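Local coordinates for protein cellulase (Xanthomonas axonopodis pv. citri, PDB 4W7W) that probably hydrolyses the beta-1,4-glycosidic bonds of cellulose as a family 5 glycoside hydrolase, and is caught here with cello-oligosaccharide bound, at residues A131-W134 with R135-L139; T42-K45 with D46-P50. One frame throughout, in Å; residues are numbered along the deposited sequence.

Along the chain contact 2 comes first, in the long loop between strand 24-29 and helix 52-60, and contact 1 follows on helix 127-141, between strands 104-109 and 147-150. Both belong to one eight-stranded parallel (beta/alpha)8 barrel. Their centres lie about 24 Å apart and their nearest atoms about 9 Å apart, so they do not touch. They differ in setting: residues 131-139 form part of the outer helical layer, pressed against strand 104-109, whereas residues 42-50 shape a loop after the first strand, whose later residues, Tyr-49 and Pro-50, pack on strand 65-70. The first is thus barrel framework; the second lies close to the bound sugar and probably helps border the substrate cleft.

Contact 1 (A131-W134 with R135-L139); sequences ADLW and RRLAL
Asp-132 is gripped by two arginines of the next helical turn, Arg-135 and Arg-136, in a salt-bridge network that divides its carboxylate between them. Arg-135 NH2 gives OD1 of Asp-132 a nearly straight hydrogen bond (2.9 Å, 170°), while NE of Arg-136 takes OD2 of Asp-132 at 2.8 Å. Each oxygen is met on its syn side but well out of the carboxylate plane, and each lies at the edge of the guanidinium that holds it. The two arginines reach the acid by different routes. Arg-135 bends at its third torsion (chi3 69°), which turns its guanidinium back over the preceding turn; Arg-136 runs extended from CG to NE, and its guanidinium plane stands 75° from the carboxylate. Arg-135 NH2 then lies 3.4 Å above the plane of the Arg-136 guanidinium, over its centre, two cations brought together round one anion. Water 1 donates to Asp-132 OD1 and accepts from NE of Arg-135, closing a small ring, and Gln-76 adds a further bond to OD2, which would help keep the carboxylate from rotating.

Helix 127-141 belongs to the outer layer of the (beta/alpha)8 barrel, and its apolar side faces inward. There, CD1 of Leu-137 sits over the six-membered ring of Trp-134 in a CH-pi contact, 3.9 Å from the ring centroid. The same methyl touches CD1 of Leu-133 at 3.6 Å, and both leucine methyls cover one face of the indole. Leu-109 of strand 104-109 packs against Leu-133 and Trp-134, Ile-174 of helix 160-176 borders the indole, and Trp-134 NE1 donates to the backbone oxygen of Leu-151.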
loop_
_atom_site.group_PDB
_atom_site.type_symbol
_atom_site.label_atom_id
_atom_site.label_comp_id
_atom_site.label_asym_id
_atom_site.label_seq_id
_atom_site.Cartn_x
_atom_site.Cartn_y
_atom_site.Cartn_z
ATOM N N ALA A 131 -8.796 13.377 -7.274
ATOM C CA ALA A 131 -8.835 13.016 -8.694
ATOM C C ALA A 131 -7.818 13.846 -9.487
ATOM O O ALA A 131 -7.192 13.341 -10.410
ATOM C CB ALA A 131 -10.243 13.147 -9.253
ATOM N N ASP A 132 -7.668 15.123 -9.143
ATOM C CA ASP A 132 -6.681 15.963 -9.817
ATOM C C ASP A 132 -5.257 15.473 -9.573
ATOM O O ASP A 132 -4.439 15.406 -10.501
ATOM C CB ASP A 132 -6.815 17.426 -9.396
ATOM C CG ASP A 132 -5.816 18.310 -10.104
ATOM O OD1 ASP A 132 -6.062 18.639 -11.292
ATOM O OD2 ASP A 132 -4.798 18.680 -9.498
ATOM N N LEU A 133 -4.957 15.122 -8.326
ATOM C CA LEU A 133 -3.658 14.566 -7.995
ATOM C C LEU A 133 -3.372 13.358 -8.889
ATOM O O LEU A 133 -2.311 13.265 -9.520
ATOM C CB LEU A 133 -3.627 14.199 -6.511
ATOM C CG LEU A 133 -2.384 13.507 -5.943
ATOM C CD1 LEU A 133 -2.272 12.034 -6.318
ATOM C CD2 LEU A 133 -1.109 14.267 -6.296
ATOM N N TRP A 134 -4.324 12.422 -8.945
ATOM C CA TRP A 134 -4.084 11.207 -9.695
ATOM C C TRP A 134 -4.105 11.394 -11.195
ATOM O O TRP A 134 -3.409 10.691 -11.907
ATOM C CB TRP A 134 -5.022 10.084 -9.223
ATOM C CG TRP A 134 -4.480 9.394 -8.005
ATOM C CD1 TRP A 134 -4.948 9.454 -6.733
ATOM C CD2 TRP A 134 -3.276 8.632 -7.961
ATOM N NE1 TRP A 134 -4.123 8.748 -5.895
ATOM C CE2 TRP A 134 -3.085 8.237 -6.631
ATOM C CE3 TRP A 134 -2.343 8.238 -8.922
ATOM C CZ2 TRP A 134 -2.005 7.460 -6.238
ATOM C CZ3 TRP A 134 -1.266 7.477 -8.530
ATOM C CH2 TRP A 134 -1.098 7.089 -7.212
ATOM N N ARG A 135 -4.889 12.349 -11.698
ATOM C CA ARG A 135 -4.775 12.743 -13.103
ATOM C C ARG A 135 -3.325 13.116 -13.429
ATOM O O ARG A 135 -2.744 12.651 -14.420
ATOM C CB ARG A 135 -5.693 13.925 -13.406
ATOM C CG ARG A 135 -5.553 14.484 -14.815
ATOM C CD ARG A 135 -6.447 15.695 -15.063
ATOM N NE ARG A 135 -5.992 16.843 -14.295
ATOM C CZ ARG A 135 -5.014 17.664 -14.663
ATOM N NH1 ARG A 135 -4.396 17.488 -15.817
ATOM N NH2 ARG A 135 -4.642 18.643 -13.842
ATOM N N ARG A 136 -2.758 13.958 -12.584
ATOM C CA ARG A 136 -1.407 14.452 -12.817
ATOM C C ARG A 136 -0.377 13.332 -12.728
ATOM O O ARG A 136 0.524 13.258 -13.563
ATOM C CB ARG A 136 -1.100 15.571 -11.847
ATOM C CG ARG A 136 -1.929 16.817 -12.084
ATOM C CD ARG A 136 -1.706 17.831 -10.995
ATOM N NE ARG A 136 -2.520 19.040 -11.103
ATOM C CZ ARG A 136 -2.173 20.101 -11.813
ATOM N NH1 ARG A 136 -1.105 20.067 -12.588
ATOM N NH2 ARG A 136 -2.931 21.180 -11.791
ATOM N N LEU A 137 -0.470 12.471 -11.719
ATOM C CA LEU A 137 0.459 11.351 -11.629
ATOM C C LEU A 137 0.282 10.387 -12.786
ATOM O O LEU A 137 1.266 9.888 -13.338
ATOM C CB LEU A 137 0.363 10.611 -10.298
ATOM C CG LEU A 137 0.846 11.393 -9.080
ATOM C CD1 LEU A 137 0.668 10.538 -7.833
ATOM C CD2 LEU A 137 2.291 11.820 -9.209
ATOM N N ALA A 138 -0.964 10.140 -13.198
ATOM C CA ALA A 138 -1.203 9.257 -14.327
ATOM C C ALA A 138 -0.587 9.820 -15.616
ATOM O O ALA A 138 -0.050 9.075 -16.429
ATOM C CB ALA A 138 -2.685 9.019 -14.502
ATOM N N LEU A 139 -0.667 11.135 -15.816
ATOM C CA LEU A 139 -0.029 11.739 -16.985
ATOM C C LEU A 139 1.476 11.525 -16.969
ATOM O O LEU A 139 2.077 11.356 -18.026
ATOM C CB LEU A 139 -0.361 13.227 -17.081
ATOM C CG LEU A 139 -1.796 13.537 -17.518
ATOM C CD1 LEU A 139 -2.137 14.998 -17.267
ATOM C CD2 LEU A 139 -2.046 13.191 -18.976
HETATM O O HOH W 1 -8.245 18.029 -12.655
HETATM O O HOH W 2 -6.317 21.375 -11.524
#

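Contact 2 (T42-K45 with D46-P50); sequences TLFK and DYTYP
Thr-42 O accepts from two backbone donors, Lys-45 N at 3.0 Å and Asp-46 N at 2.9 Å, as the chain makes a type II beta turn with Leu-43 and Phe-44 at its corners, and Phe-44 N closes it further onto Tyr-47 O. The side chain of Asp-46 folds back across the start of the turn: with CG anti to its carbonyl carbon (chi1 -56°), OD2 of Asp-46 receives Thr-42 N at 2.8 Å through its anti lone pair. Water 3 donates to the same oxygen and also meets Thr-42 OG1. Leu-43 crosses Tyr-47 at about a right angle. CA of Leu-43 lies over one face of the phenol in a CH-pi contact, while its CD1 touches Tyr-47 CE2 at 3.7 Å and approaches the edge of the Tyr-49 ring. Tyr-47 OH and Tyr-49 OH hydrogen-bond to the side-chain amide of Gln-87, which ties the chain just after the turn to helix 85-100. Asp-46 O accepts from ND2 of Asn-35, itself a residue of the glycan pocket. The Asp-46 side chain is about 8 Å from a bound glucose unit, consistent with a beta-alpha loop that helps border the substrate cleft of a (beta/alpha)8 glycoside hydrolase.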
loop_
_atom_site.group_PDB
_atom_site.type_symbol
_atom_site.label_atom_id
_atom_site.label_comp_id
_atom_site.label_asym_id
_atom_site.label_seq_id
_atom_site.Cartn_x
_atom_site.Cartn_y
_atom_site.Cartn_z
ATOM N N THR A 42 12.249 18.829 4.737
ATOM C CA THR A 42 13.517 18.890 4.021
ATOM C C THR A 42 14.081 17.491 3.816
ATOM O O THR A 42 14.229 16.708 4.768
ATOM C CB THR A 42 14.526 19.763 4.780
ATOM O OG1 THR A 42 13.982 21.079 4.932
ATOM C CG2 THR A 42 15.868 19.853 4.030
ATOM N N LEU A 43 14.415 17.183 2.568
ATOM C CA LEU A 43 15.013 15.912 2.225
ATOM C C LEU A 43 16.268 15.669 3.057
ATOM O O LEU A 43 17.090 16.574 3.234
ATOM C CB LEU A 43 15.337 15.882 0.740
ATOM C CG LEU A 43 15.933 14.592 0.175
ATOM C CD1 LEU A 43 14.900 13.476 0.186
ATOM C CD2 LEU A 43 16.481 14.824 -1.234
ATOM N N PHE A 44 16.410 14.443 3.558
ATOM C CA PHE A 44 17.512 13.970 4.417
ATOM C C PHE A 44 17.392 14.373 5.873
ATOM O O PHE A 44 18.094 13.814 6.719
ATOM C CB PHE A 44 18.903 14.325 3.881
ATOM C CG PHE A 44 19.153 13.838 2.495
ATOM C CD1 PHE A 44 19.075 12.486 2.186
ATOM C CD2 PHE A 44 19.468 14.740 1.491
ATOM C CE1 PHE A 44 19.319 12.046 0.895
ATOM C CE2 PHE A 44 19.705 14.302 0.207
ATOM C CZ PHE A 44 19.630 12.959 -0.097
ATOM N N LYS A 45 16.519 15.323 6.176
ATOM C CA LYS A 45 16.318 15.793 7.543
ATOM C C LYS A 45 14.997 15.243 8.073
ATOM O O LYS A 45 14.944 14.582 9.117
ATOM C CB LYS A 45 16.312 17.328 7.540
ATOM C CG LYS A 45 16.071 17.991 8.877
ATOM C CD LYS A 45 16.223 19.497 8.767
ATOM C CE LYS A 45 16.412 20.145 10.127
ATOM N NZ LYS A 45 16.260 21.620 10.033
ATOM N N ASP A 46 13.918 15.522 7.353
ATOM C CA ASP A 46 12.591 15.084 7.779
ATOM C C ASP A 46 12.103 13.809 7.098
ATOM O O ASP A 46 11.234 13.115 7.625
ATOM C CB ASP A 46 11.592 16.197 7.510
ATOM C CG ASP A 46 11.987 17.497 8.187
ATOM O OD1 ASP A 46 12.192 17.451 9.410
ATOM O OD2 ASP A 46 12.113 18.529 7.496
ATOM N N TYR A 47 12.639 13.509 5.920
ATOM C CA TYR A 47 12.221 12.325 5.183
ATOM C C TYR A 47 13.334 11.973 4.228
ATOM O O TYR A 47 14.249 12.769 3.984
ATOM C CB TYR A 47 10.920 12.604 4.428
ATOM C CG TYR A 47 11.034 13.588 3.291
ATOM C CD1 TYR A 47 10.871 14.952 3.507
ATOM C CD2 TYR A 47 11.266 13.165 1.992
ATOM C CE1 TYR A 47 10.939 15.868 2.473
ATOM C CE2 TYR A 47 11.342 14.075 0.952
ATOM C CZ TYR A 47 11.189 15.413 1.188
ATOM O OH TYR A 47 11.255 16.277 0.125
ATOM N N THR A 48 13.265 10.762 3.688
ATOM C CA THR A 48 14.246 10.301 2.740
ATOM C C THR A 48 13.584 9.382 1.741
ATOM O O THR A 48 12.584 8.753 2.055
ATOM C CB THR A 48 15.394 9.569 3.453
ATOM O OG1 THR A 48 16.430 9.299 2.512
ATOM C CG2 THR A 48 14.925 8.253 4.082
ATOM N N TYR A 49 14.148 9.316 0.545
ATOM C CA TYR A 49 13.814 8.289 -0.420
ATOM C C TYR A 49 14.768 7.113 -0.237
ATOM O O TYR A 49 15.802 7.237 0.420
ATOM C CB TYR A 49 13.807 8.864 -1.852
ATOM C CG TYR A 49 12.472 9.493 -2.179
ATOM C CD1 TYR A 49 12.079 10.681 -1.589
ATOM C CD2 TYR A 49 11.585 8.871 -3.030
ATOM C CE1 TYR A 49 10.829 11.224 -1.825
ATOM C CE2 TYR A 49 10.324 9.406 -3.267
ATOM C CZ TYR A 49 9.957 10.579 -2.677
ATOM O OH TYR A 49 8.697 11.081 -2.933
ATOM N N PRO A 50 14.425 5.950 -0.799
ATOM C CA PRO A 50 15.264 4.786 -0.551
ATOM C C PRO A 50 16.601 4.881 -1.264
ATOM O O PRO A 50 16.748 5.606 -2.251
ATOM C CB PRO A 50 14.436 3.615 -1.120
ATOM C CG PRO A 50 13.037 4.157 -1.325
ATOM C CD PRO A 50 13.229 5.621 -1.587
HETATM O O HOH W 3 12.149 21.053 7.635
#